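Local coordinates for protein alkaline serine protease AL20 (Nesterenkonia abyssinica, PDB 3CP7) that hydrolyses peptide bonds as a trypsin-like alkaline serine protease, probably through a Ser-His-Asp catalytic triad, and is secreted by an extremophilic bacterium, at residues 7-12 with 172-177; 23-28 with 36-41; 53-58 with 93-98; 58-61 with 67-70. All coordinates share one frame; numbering follows the deposited sequence.

Contact 1. Residues 7-12 with 172-177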
loop_
_atom_site.group_PDB
_atom_site.type_symbol
_atom_site.label_atom_id
_atom_site.label_comp_id
_atom_site.label_asym_id
_atom_site.label_seq_id
_atom_site.Cartn_x
_atom_site.Cartn_y
_atom_site.Cartn_z
ATOM N N PRO A 7 -15.176 -15.656 17.011
ATOM C CA PRO A 7 -14.000 -16.235 16.363
ATOM C C PRO A 7 -13.405 -15.407 15.227
ATOM O O PRO A 7 -12.314 -15.722 14.765
ATOM C CB PRO A 7 -14.517 -17.575 15.825
ATOM C CG PRO A 7 -15.973 -17.344 15.625
ATOM C CD PRO A 7 -16.392 -16.457 16.750
ATOM N N HIS A 8 -14.114 -14.367 14.793
ATOM C CA HIS A 8 -13.534 -13.416 13.855
ATOM C C HIS A 8 -12.394 -12.623 14.495
ATOM O O HIS A 8 -11.512 -12.158 13.784
ATOM C CB HIS A 8 -14.603 -12.479 13.285
ATOM C CG HIS A 8 -15.532 -11.902 14.311
ATOM N ND1 HIS A 8 -15.316 -10.678 14.907
ATOM C CD2 HIS A 8 -16.691 -12.372 14.835
ATOM C CE1 HIS A 8 -16.303 -10.417 15.751
ATOM N NE2 HIS A 8 -17.156 -11.428 15.719
ATOM N N ILE A 9 -12.413 -12.481 15.822
ATOM C CA ILE A 9 -11.316 -11.800 16.531
ATOM C C ILE A 9 -10.214 -12.826 16.807
ATOM O O ILE A 9 -10.509 -13.967 17.178
ATOM C CB ILE A 9 -11.773 -11.177 17.871
ATOM C CG1 ILE A 9 -13.095 -10.420 17.711
ATOM C CG2 ILE A 9 -10.678 -10.246 18.395
ATOM C CD1 ILE A 9 -13.655 -9.859 19.013
ATOM N N GLY A 10 -8.955 -12.436 16.652
ATOM C CA GLY A 10 -7.873 -13.390 16.861
ATOM C C GLY A 10 -6.576 -12.739 17.263
ATOM O O GLY A 10 -6.460 -11.506 17.272
ATOM N N LYS A 11 -5.601 -13.591 17.580
ATOM C CA LYS A 11 -4.285 -13.160 18.038
ATOM C C LYS A 11 -3.337 -13.167 16.839
ATOM O O LYS A 11 -3.501 -13.989 15.925
ATOM C CB LYS A 11 -3.790 -14.097 19.143
ATOM C CG LYS A 11 -2.458 -13.710 19.769
ATOM C CD LYS A 11 -2.108 -14.680 20.868
ATOM C CE LYS A 11 -0.769 -14.370 21.503
ATOM N NZ LYS A 11 -0.801 -13.218 22.436
ATOM N N VAL A 12 -2.373 -12.243 16.835
ATOM C CA VAL A 12 -1.387 -12.140 15.763
ATOM C C VAL A 12 0.004 -12.421 16.341
ATOM O O VAL A 12 0.321 -11.959 17.443
ATOM C CB VAL A 12 -1.417 -10.726 15.127
ATOM C CG1 VAL A 12 -0.223 -10.505 14.230
ATOM C CG2 VAL A 12 -2.697 -10.519 14.329
ATOM N N PRO A 172 -9.920 -5.014 17.287
ATOM C CA PRO A 172 -10.998 -4.216 16.710
ATOM C C PRO A 172 -11.719 -3.312 17.704
ATOM O O PRO A 172 -11.897 -3.681 18.875
ATOM C CB PRO A 172 -11.972 -5.276 16.194
ATOM C CG PRO A 172 -11.766 -6.434 17.135
ATOM C CD PRO A 172 -10.286 -6.438 17.425
ATOM N N TRP A 173 -12.133 -2.141 17.225
ATOM C CA TRP A 173 -13.147 -1.334 17.907
ATOM C C TRP A 173 -14.456 -1.537 17.168
ATOM O O TRP A 173 -14.549 -1.249 15.976
ATOM C CB TRP A 173 -12.809 0.146 17.827
ATOM C CG TRP A 173 -11.679 0.623 18.674
ATOM C CD1 TRP A 173 -10.604 -0.104 19.141
ATOM C CD2 TRP A 173 -11.474 1.974 19.111
ATOM N NE1 TRP A 173 -9.772 0.717 19.882
ATOM C CE2 TRP A 173 -10.274 1.993 19.858
ATOM C CE3 TRP A 173 -12.199 3.169 18.947
ATOM C CZ2 TRP A 173 -9.783 3.165 20.447
ATOM C CZ3 TRP A 173 -11.705 4.332 19.523
ATOM C CH2 TRP A 173 -10.510 4.323 20.261
ATOM N N PHE A 174 -15.467 -2.023 17.878
ATOM C CA PHE A 174 -16.802 -2.170 17.303
ATOM C C PHE A 174 -17.704 -1.068 17.819
ATOM O O PHE A 174 -17.697 -0.756 19.017
ATOM C CB PHE A 174 -17.409 -3.525 17.673
ATOM C CG PHE A 174 -16.598 -4.696 17.211
ATOM C CD1 PHE A 174 -15.998 -5.555 18.119
ATOM C CD2 PHE A 174 -16.448 -4.941 15.852
ATOM C CE1 PHE A 174 -15.255 -6.649 17.671
ATOM C CE2 PHE A 174 -15.694 -6.028 15.397
ATOM C CZ PHE A 174 -15.107 -6.885 16.306
ATOM N N LEU A 175 -18.464 -0.473 16.907
ATOM C CA LEU A 175 -19.521 0.446 17.305
ATOM C C LEU A 175 -20.525 -0.283 18.197
ATOM O O LEU A 175 -20.948 -1.396 17.880
ATOM C CB LEU A 175 -20.206 1.037 16.074
ATOM C CG LEU A 175 -19.315 2.034 15.331
ATOM C CD1 LEU A 175 -19.772 2.240 13.889
ATOM C CD2 LEU A 175 -19.257 3.355 16.078
ATOM N N GLY A 176 -20.884 0.342 19.316
ATOM C CA GLY A 176 -21.914 -0.200 20.200
ATOM C C GLY A 176 -21.406 -1.182 21.237
ATOM O O GLY A 176 -20.211 -1.207 21.546
ATOM N N ASN A 177 -22.311 -1.996 21.792
ATOM C CA ASN A 177 -21.923 -2.907 22.869
ATOM C C ASN A 177 -21.765 -4.329 22.358
ATOM O O ASN A 177 -22.663 -4.884 21.714
ATOM C CB ASN A 177 -22.878 -2.831 24.089
ATOM C CG ASN A 177 -22.110 -2.821 25.451
ATOM O OD1 ASN A 177 -21.555 -3.830 25.883
ATOM N ND2 ASN A 177 -22.072 -1.663 26.100
#

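Contact 2. Residues 23-28 with 36-41. With FMT (formic acid), chain C.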
loop_
_atom_site.group_PDB
_atom_site.type_symbol
_atom_site.label_atom_id
_atom_site.label_comp_id
_atom_site.label_asym_id
_atom_site.label_seq_id
_atom_site.Cartn_x
_atom_site.Cartn_y
_atom_site.Cartn_z
ATOM N N CYS A 23 0.283 -9.247 18.455
ATOM C CA CYS A 23 -0.711 -8.198 18.211
ATOM C C CYS A 23 -2.087 -8.871 18.211
ATOM O O CYS A 23 -2.228 -10.024 18.658
ATOM C CB CYS A 23 -0.433 -7.476 16.877
ATOM S SG CYS A 23 0.510 -5.920 17.000
ATOM N N SER A 24 -3.094 -8.158 17.713
ATOM C CA SER A 24 -4.441 -8.698 17.578
ATOM C C SER A 24 -4.961 -8.271 16.209
ATOM O O SER A 24 -4.389 -7.391 15.561
ATOM C CB SER A 24 -5.326 -8.145 18.693
ATOM O OG SER A 24 -4.811 -8.469 19.983
ATOM N N ALA A 25 -6.049 -8.896 15.764
ATOM C CA ALA A 25 -6.669 -8.539 14.492
ATOM C C ALA A 25 -8.089 -9.075 14.441
ATOM O O ALA A 25 -8.542 -9.755 15.362
ATOM C CB ALA A 25 -5.853 -9.081 13.324
ATOM N N ASN A 26 -8.781 -8.792 13.340
ATOM C CA ASN A 26 -10.175 -9.168 13.220
ATOM C C ASN A 26 -10.563 -9.419 11.777
ATOM O O ASN A 26 -10.262 -8.607 10.921
ATOM C CB ASN A 26 -11.050 -8.059 13.814
ATOM C CG ASN A 26 -12.523 -8.442 13.878
ATOM O OD1 ASN A 26 -12.887 -9.443 14.500
ATOM N ND2 ASN A 26 -13.377 -7.640 13.238
ATOM N N ILE A 27 -11.256 -10.532 11.521
ATOM C CA ILE A 27 -11.762 -10.813 10.176
ATOM C C ILE A 27 -12.887 -9.843 9.830
ATOM O O ILE A 27 -13.906 -9.786 10.527
ATOM C CB ILE A 27 -12.297 -12.263 10.018
ATOM C CG1 ILE A 27 -11.240 -13.287 10.438
ATOM C CG2 ILE A 27 -12.749 -12.502 8.573
ATOM C CD1 ILE A 27 -11.773 -14.730 10.510
ATOM N N VAL A 28 -12.689 -9.084 8.755
ATOM C CA VAL A 28 -13.712 -8.169 8.248
ATOM C C VAL A 28 -14.240 -8.703 6.922
ATOM O O VAL A 28 -13.500 -9.316 6.151
ATOM C CB VAL A 28 -13.189 -6.712 8.104
ATOM C CG1 VAL A 28 -12.986 -6.104 9.498
ATOM C CG2 VAL A 28 -11.910 -6.637 7.237
ATOM N N VAL A 36 -8.054 -9.566 7.213
ATOM C CA VAL A 36 -8.157 -9.106 8.601
ATOM C C VAL A 36 -7.703 -7.653 8.733
ATOM O O VAL A 36 -6.742 -7.214 8.079
ATOM C CB VAL A 36 -7.385 -10.003 9.608
ATOM C CG1 VAL A 36 -7.980 -11.405 9.659
ATOM C CG2 VAL A 36 -5.887 -10.067 9.283
ATOM N N ALA A 37 -8.409 -6.916 9.582
ATOM C CA ALA A 37 -8.026 -5.564 9.960
ATOM C C ALA A 37 -7.098 -5.637 11.150
ATOM O O ALA A 37 -7.297 -6.439 12.077
ATOM C CB ALA A 37 -9.244 -4.765 10.326
ATOM N N THR A 38 -6.083 -4.781 11.124
ATOM C CA THR A 38 -5.142 -4.694 12.229
ATOM C C THR A 38 -4.537 -3.290 12.252
ATOM O O THR A 38 -5.017 -2.391 11.543
ATOM C CB THR A 38 -4.070 -5.818 12.131
ATOM O OG1 THR A 38 -3.329 -5.878 13.354
ATOM C CG2 THR A 38 -3.114 -5.613 10.957
ATOM N N ALA A 39 -3.514 -3.084 13.078
ATOM C CA ALA A 39 -2.794 -1.802 13.110
ATOM C C ALA A 39 -1.642 -1.839 12.119
ATOM O O ALA A 39 -1.036 -2.887 11.891
ATOM C CB ALA A 39 -2.273 -1.510 14.515
ATOM N N GLY A 40 -1.318 -0.684 11.548
ATOM C CA GLY A 40 -0.147 -0.581 10.680
ATOM C C GLY A 40 1.113 -1.066 11.368
ATOM O O GLY A 40 1.908 -1.790 10.768
ATOM N N HIS A 41 1.304 -0.699 12.637
ATOM C CA HIS A 41 2.526 -1.058 13.334
ATOM C C HIS A 41 2.611 -2.546 13.657
ATOM O O HIS A 41 3.668 -3.021 14.066
ATOM C CB HIS A 41 2.745 -0.171 14.568
ATOM C CG HIS A 41 1.966 -0.574 15.784
ATOM N ND1 HIS A 41 0.811 0.068 16.190
ATOM C CD2 HIS A 41 2.219 -1.527 16.716
ATOM C CE1 HIS A 41 0.379 -0.491 17.311
ATOM N NE2 HIS A 41 1.217 -1.453 17.652
HETATM C C FMT C . 1.531 -4.106 20.477
HETATM O O1 FMT C . 1.955 -3.303 19.628
HETATM O O2 FMT C . 0.508 -3.904 21.135
#

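Contact 3. Residues 53-58 with 93-98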
loop_
_atom_site.group_PDB
_atom_site.type_symbol
_atom_site.label_atom_id
_atom_site.label_comp_id
_atom_site.label_asym_id
_atom_site.label_seq_id
_atom_site.Cartn_x
_atom_site.Cartn_y
_atom_site.Cartn_z
ATOM N N ARG A 53 7.735 -10.003 9.407
ATOM C CA ARG A 53 7.943 -11.318 8.832
ATOM C C ARG A 53 7.109 -12.338 9.576
ATOM O O ARG A 53 6.823 -12.175 10.762
ATOM C CB ARG A 53 9.425 -11.687 8.890
ATOM C CG ARG A 53 10.276 -10.866 7.930
ATOM C CD ARG A 53 11.726 -11.320 7.933
ATOM N NE ARG A 53 12.554 -10.537 8.849
ATOM C CZ ARG A 53 12.963 -10.940 10.049
ATOM N NH1 ARG A 53 12.624 -12.135 10.525
ATOM N NH2 ARG A 53 13.721 -10.135 10.779
ATOM N N ASN A 54 6.694 -13.376 8.861
ATOM C CA ASN A 54 5.946 -14.488 9.447
ATOM C C ASN A 54 4.717 -14.063 10.246
ATOM O O ASN A 54 4.445 -14.576 11.338
ATOM C CB ASN A 54 6.879 -15.378 10.265
ATOM C CG ASN A 54 7.977 -15.981 9.415
ATOM O OD1 ASN A 54 7.781 -16.263 8.230
ATOM N ND2 ASN A 54 9.139 -16.162 10.007
ATOM N N PHE A 55 3.978 -13.115 9.673
ATOM C CA PHE A 55 2.713 -12.665 10.233
ATOM C C PHE A 55 1.712 -13.807 10.172
ATOM O O PHE A 55 1.414 -14.332 9.093
ATOM C CB PHE A 55 2.208 -11.447 9.454
ATOM C CG PHE A 55 0.946 -10.815 10.004
ATOM C CD1 PHE A 55 1.000 -9.574 10.625
ATOM C CD2 PHE A 55 -0.294 -11.424 9.831
ATOM C CE1 PHE A 55 -0.159 -8.958 11.104
ATOM C CE2 PHE A 55 -1.467 -10.826 10.303
ATOM C CZ PHE A 55 -1.393 -9.585 10.946
ATOM N N VAL A 56 1.190 -14.169 11.338
ATOM C CA VAL A 56 0.235 -15.265 11.454
ATOM C C VAL A 56 -0.961 -14.826 12.301
ATOM O O VAL A 56 -0.789 -14.140 13.302
ATOM C CB VAL A 56 0.927 -16.511 12.086
ATOM C CG1 VAL A 56 -0.069 -17.514 12.583
ATOM C CG2 VAL A 56 1.875 -17.163 11.090
ATOM N N PHE A 57 -2.150 -15.260 11.898
ATOM C CA PHE A 57 -3.395 -14.900 12.561
ATOM C C PHE A 57 -4.060 -16.155 13.106
ATOM O O PHE A 57 -4.201 -17.141 12.385
ATOM C CB PHE A 57 -4.336 -14.215 11.563
ATOM C CG PHE A 57 -5.699 -13.864 12.132
ATOM C CD1 PHE A 57 -6.850 -14.491 11.649
ATOM C CD2 PHE A 57 -5.831 -12.886 13.124
ATOM C CE1 PHE A 57 -8.102 -14.151 12.156
ATOM C CE2 PHE A 57 -7.080 -12.545 13.627
ATOM C CZ PHE A 57 -8.216 -13.196 13.152
ATOM N N ALA A 58 -4.449 -16.109 14.378
ATOM C CA ALA A 58 -5.071 -17.246 15.062
ATOM C C ALA A 58 -6.478 -16.877 15.523
ATOM O O ALA A 58 -6.649 -16.303 16.603
ATOM C CB ALA A 58 -4.216 -17.682 16.250
ATOM N N ALA A 93 -4.267 -1.063 9.009
ATOM C CA ALA A 93 -3.742 -1.904 7.947
ATOM C C ALA A 93 -4.611 -3.124 7.804
ATOM O O ALA A 93 -5.474 -3.390 8.634
ATOM C CB ALA A 93 -2.306 -2.316 8.253
ATOM N N PHE A 94 -4.362 -3.870 6.738
ATOM C CA PHE A 94 -5.086 -5.105 6.491
ATOM C C PHE A 94 -4.093 -6.163 6.094
ATOM O O PHE A 94 -3.120 -5.865 5.393
ATOM C CB PHE A 94 -6.127 -4.881 5.383
ATOM C CG PHE A 94 -7.128 -3.820 5.729
ATOM C CD1 PHE A 94 -8.268 -4.146 6.460
ATOM C CD2 PHE A 94 -6.893 -2.483 5.402
ATOM C CE1 PHE A 94 -9.178 -3.171 6.833
ATOM C CE2 PHE A 94 -7.791 -1.506 5.777
ATOM C CZ PHE A 94 -8.924 -1.837 6.512
ATOM N N ALA A 95 -4.324 -7.392 6.534
ATOM C CA ALA A 95 -3.511 -8.515 6.073
ATOM C C ALA A 95 -4.411 -9.470 5.318
ATOM O O ALA A 95 -5.496 -9.835 5.784
ATOM C CB ALA A 95 -2.831 -9.215 7.249
ATOM N N VAL A 96 -3.951 -9.855 4.134
ATOM C CA VAL A 96 -4.655 -10.824 3.308
ATOM C C VAL A 96 -3.998 -12.187 3.522
ATOM O O VAL A 96 -2.797 -12.351 3.284
ATOM C CB VAL A 96 -4.615 -10.425 1.826
ATOM C CG1 VAL A 96 -5.414 -11.418 0.988
ATOM C CG2 VAL A 96 -5.162 -9.009 1.646
ATOM N N LEU A 97 -4.796 -13.137 4.004
ATOM C CA LEU A 97 -4.288 -14.421 4.454
ATOM C C LEU A 97 -4.334 -15.493 3.385
ATOM O O LEU A 97 -5.053 -15.386 2.396
ATOM C CB LEU A 97 -5.046 -14.882 5.711
ATOM C CG LEU A 97 -5.118 -13.858 6.860
ATOM C CD1 LEU A 97 -5.921 -14.419 8.007
ATOM C CD2 LEU A 97 -3.735 -13.376 7.342
ATOM N N GLU A 98 -3.528 -16.521 3.607
ATOM C CA GLU A 98 -3.492 -17.699 2.758
ATOM C C GLU A 98 -4.850 -18.389 2.677
ATOM O O GLU A 98 -5.739 -18.190 3.523
ATOM C CB GLU A 98 -2.463 -18.690 3.306
ATOM C CG GLU A 98 -2.859 -19.304 4.653
ATOM C CD GLU A 98 -1.863 -20.321 5.189
ATOM O OE1 GLU A 98 -1.275 -21.078 4.383
ATOM O OE2 GLU A 98 -1.692 -20.379 6.426
#

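Contact 4. Residues 58-61 with 67-70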
loop_
_atom_site.group_PDB
_atom_site.type_symbol
_atom_site.label_atom_id
_atom_site.label_comp_id
_atom_site.label_asym_id
_atom_site.label_seq_id
_atom_site.Cartn_x
_atom_site.Cartn_y
_atom_site.Cartn_z
ATOM N N ALA A 58 -4.449 -16.109 14.378
ATOM C CA ALA A 58 -5.071 -17.246 15.062
ATOM C C ALA A 58 -6.478 -16.877 15.523
ATOM O O ALA A 58 -6.649 -16.303 16.603
ATOM C CB ALA A 58 -4.216 -17.682 16.250
ATOM N N PRO A 59 -7.496 -17.198 14.703
ATOM C CA PRO A 59 -8.873 -16.870 15.083
ATOM C C PRO A 59 -9.285 -17.562 16.376
ATOM O O PRO A 59 -8.983 -18.746 16.574
ATOM C CB PRO A 59 -9.720 -17.411 13.919
ATOM C CG PRO A 59 -8.778 -17.758 12.840
ATOM C CD PRO A 59 -7.397 -17.851 13.386
ATOM N N ALA A 60 -9.966 -16.833 17.253
ATOM C CA ALA A 60 -10.518 -17.411 18.487
ATOM C C ALA A 60 -9.452 -18.044 19.389
ATOM O O ALA A 60 -9.744 -18.969 20.155
ATOM C CB ALA A 60 -11.639 -18.434 18.162
ATOM N N TYR A 61 -8.226 -17.533 19.313
ATOM C CA TYR A 61 -7.144 -17.972 20.199
ATOM C C TYR A 61 -7.611 -17.958 21.658
ATOM O O TYR A 61 -8.283 -17.017 22.097
ATOM C CB TYR A 61 -5.944 -17.041 20.029
ATOM C CG TYR A 61 -4.671 -17.527 20.686
ATOM C CD1 TYR A 61 -4.404 -17.238 22.018
ATOM C CD2 TYR A 61 -3.722 -18.240 19.962
ATOM C CE1 TYR A 61 -3.237 -17.686 22.633
ATOM C CE2 TYR A 61 -2.542 -18.682 20.558
ATOM C CZ TYR A 61 -2.313 -18.389 21.896
ATOM O OH TYR A 61 -1.144 -18.830 22.487
ATOM N N GLU A 67 -9.776 -24.477 17.063
ATOM C CA GLU A 67 -10.030 -25.417 15.978
ATOM C C GLU A 67 -9.816 -24.799 14.589
ATOM O O GLU A 67 -9.621 -25.508 13.608
ATOM C CB GLU A 67 -11.453 -25.973 16.088
ATOM C CG GLU A 67 -12.575 -24.956 15.817
ATOM C CD GLU A 67 -13.013 -24.158 17.047
ATOM O OE1 GLU A 67 -12.269 -24.088 18.055
ATOM O OE2 GLU A 67 -14.126 -23.589 17.002
ATOM N N HIS A 68 -9.846 -23.467 14.514
ATOM C CA HIS A 68 -9.667 -22.774 13.235
ATOM C C HIS A 68 -8.211 -22.697 12.795
ATOM O O HIS A 68 -7.920 -22.367 11.642
ATOM C CB HIS A 68 -10.307 -21.392 13.283
ATOM C CG HIS A 68 -11.778 -21.432 13.538
ATOM N ND1 HIS A 68 -12.646 -22.141 12.737
ATOM C CD2 HIS A 68 -12.532 -20.869 14.509
ATOM C CE1 HIS A 68 -13.874 -22.006 13.202
ATOM N NE2 HIS A 68 -13.836 -21.228 14.267
ATOM N N GLY A 69 -7.307 -23.012 13.718
ATOM C CA GLY A 69 -5.892 -23.083 13.411
ATOM C C GLY A 69 -5.250 -21.725 13.236
ATOM O O GLY A 69 -5.729 -20.726 13.771
ATOM N N VAL A 70 -4.160 -21.706 12.478
ATOM C CA VAL A 70 -3.296 -20.539 12.360
ATOM C C VAL A 70 -3.111 -20.231 10.876
ATOM O O VAL A 70 -2.909 -21.141 10.075
ATOM C CB VAL A 70 -1.940 -20.787 13.081
ATOM C CG1 VAL A 70 -1.059 -21.774 12.326
ATOM C CG2 VAL A 70 -1.204 -19.505 13.308
HETATM O O HOH W 1 -6.600 -20.141 16.353
#

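Contact 1. Residues 7-12 with 172-177
Ile9 and His8 meet Pro172 and Phe174 in a small, wholly buried contact made by side chains alone. Ile9 is shared between two partners. With chi1 at -45°, CG1 lies anti to the carbonyl carbon, and the branch it carries runs out to the edge of the Phe174 ring, where CD1 sits near the ring plane, 3.8 Å from CE1. The shorter branch rests on the proline: Ile9 CG2 is 3.9 Å from CD of Pro172. His8 adds a second aromatic group. Its CE1 is 3.8 Å from CZ of Phe174, and this CZ lies at the edge of the imidazole, near its plane. The two ring planes stand at 81°, with 5.8 Å between the His8 and Phe174 ring centroids. A hydrogen bond from ND1 to OD1 of Asn26 should fix the rotation of the imidazole.

This close packing is confined to four residues. The backbones stay well apart, the CA atoms of Ile9 and Pro172 being 7.6 Å from each other, and beyond Phe174 the chain passes through partly exposed Leu175 and Gly176 to exposed Asn177 without meeting 7-12 again. The contact lies between the two beta sheets: Ile9 belongs to strand 9-16, beside strand 19-27, whereas Pro172 and Phe174 belong to strand 172-175, flanked by strands 124-129 and 183-191.

Contact 2. Residues 23-28 with 36-41
Asn26 and Ala37 form an antiparallel hydrogen-bonded pair and Ile27 with Val36 the adjoining non-hydrogen-bonded one, on short strand segments whose axes run at 145° and come within 4.4 Å. Ala37 N donates to Asn26 O over 2.8 Å, and Asn26 N returns a bond of 3.1 Å to Ala37 O. Beyond this pair a side chain takes over. OG1 of Thr38 is anti to its own N (chi1 -168°), which brings the hydroxyl to Ser24 O; it donates a 2.9 Å bond that lies nearly in line with the carbonyl. On the face shared by Ile27 and Val36, CG1 of Ile27 packs 3.8 Å from CG1 of Val36. CG1 of Val28 touches CB of Ala37, and CB of Ala25 fits beside Val36 and Thr38.

The far end of the hairpin reaches what is probably the active site. Cys23, joined to Cys42 by a disulfide, has SG 5.2 Å from the centre of the His41 ring, obliquely placed. NE2 of His41 donates to O1 of a formic acid molecule, probably from the crystallisation liquor, at 2.8 Å, with the formic acid carbon near the ring plane. The formic acid is also hydrogen-bonded to Ser169 OG and Gly167 N, while ND1 of His41 bonds Asp91. Such a relay of Asp91, His41 and Ser169 is consistent with the catalytic triad of chymotrypsin-like proteases, with Gly167 N placed as in an oxyanion hole.

Contact 3. Residues 53-58 with 93-98
Phe55 and Phe57 meet Ala95 and Leu97 inside the first beta barrel of the trypsin-like fold, a contact across its hydrophobic core. Strands 55-59 and 93-97 are not neighbours: strand 71-78 runs between them, and its backbone bonds Phe55 through Ala73 and Phe57 through Trp71. The gap is accordingly wide, with 8.6 Å between the CA atoms of Phe55 and Ala95 and 8.2 Å between those of Phe57 and Leu97, and no hydrogen bond bridges it. Long side chains from strand 55-59 span most of the distance. Both phenylalanines hold CG anti to the backbone N (chi1 -176° and 177°), so that each ring extends away from its strand and into the barrel.

Partner size differs between the two pairs. Phe55 meets a single methyl, reaching Ala95 CB through CE2 and CZ of its ring. Phe57 meets the longer side chain of Leu97, which crosses it at about a right angle. Val12 touches both rings from strand 9-16, and Val36 packs on Phe57 and Ala95 from strand 35-38; strand 71-78 also contributes, with Ala73 and Leu76 against Phe55 and Trp71 against Leu97. The closest atoms of the first pair are Phe55 CE2 and Ala95 CB at 3.7 Å; in the second, CD1 of Leu97 lies 3.8 Å from CD1 of Phe57 and 3.9 Å from its CB.

Contact 4. Residues 58-61 with 67-70
Pro59 and Ala60 pack against His68 and Gly69 in a turn-to-loop contact at the end of strand 55-59, where the first barrel of the trypsin-like fold leads into the connection to strand 71-78. Ala58 to Tyr61 make a type II beta turn, closed by a weak bond of 3.4 Å from Tyr61 N to Ala58 O. Ala60, at its third corner, has a positive phi of 59°. Gly69 in the facing loop has a positive phi as well.

No direct hydrogen bond links the two segments, and apolar surface does much of the joining. The proline ring crosses the His68 side chain obliquely, its CG 4.0 Å from CB of the histidine. The methyl of Ala60 comes to the edge of the imidazole, CB 4.5 Å from CD2, while the aliphatic CG of Glu67 lies over the centre of one ring face. ND1 of His68 is bonded to Gln108 of helix 105-109, which should hold the ring in this setting. Ser66 OG ties the turn to the loop from outside the two segments by bonding both Pro59 O and His68 N.

Across the remaining gap a water bridges two carbonyl oxygens that cannot bond each other, donating to Pro59 O and to Gly69 O at 2.8 Å each. The same Gly69 O lies 3.3 Å from CD of Pro59, so the proline ring and the water both meet this one carbonyl oxygen.

Overall arrangement
From the N terminus, residues 7-12 open contact 1, which closes only at 172-177, some 160 residues later; the other three contacts all fall within that span. Contact 2 closes first, across the short hairpin between strands 19-27 and 35-38. Contacts 3 and 4 follow and start from one strand, sharing Ala58: contact 4 closes early, at 67-70, inside the longer loop that contact 3 completes at 93-98. None of the loops cross. Contacts 2, 3 and 4 belong to the first barrel, where backbone hydrogen bonds probably join Val36 O to Ala95 N and Lys11 O to Ala58 N; contact 1 ties this barrel to the second sheet.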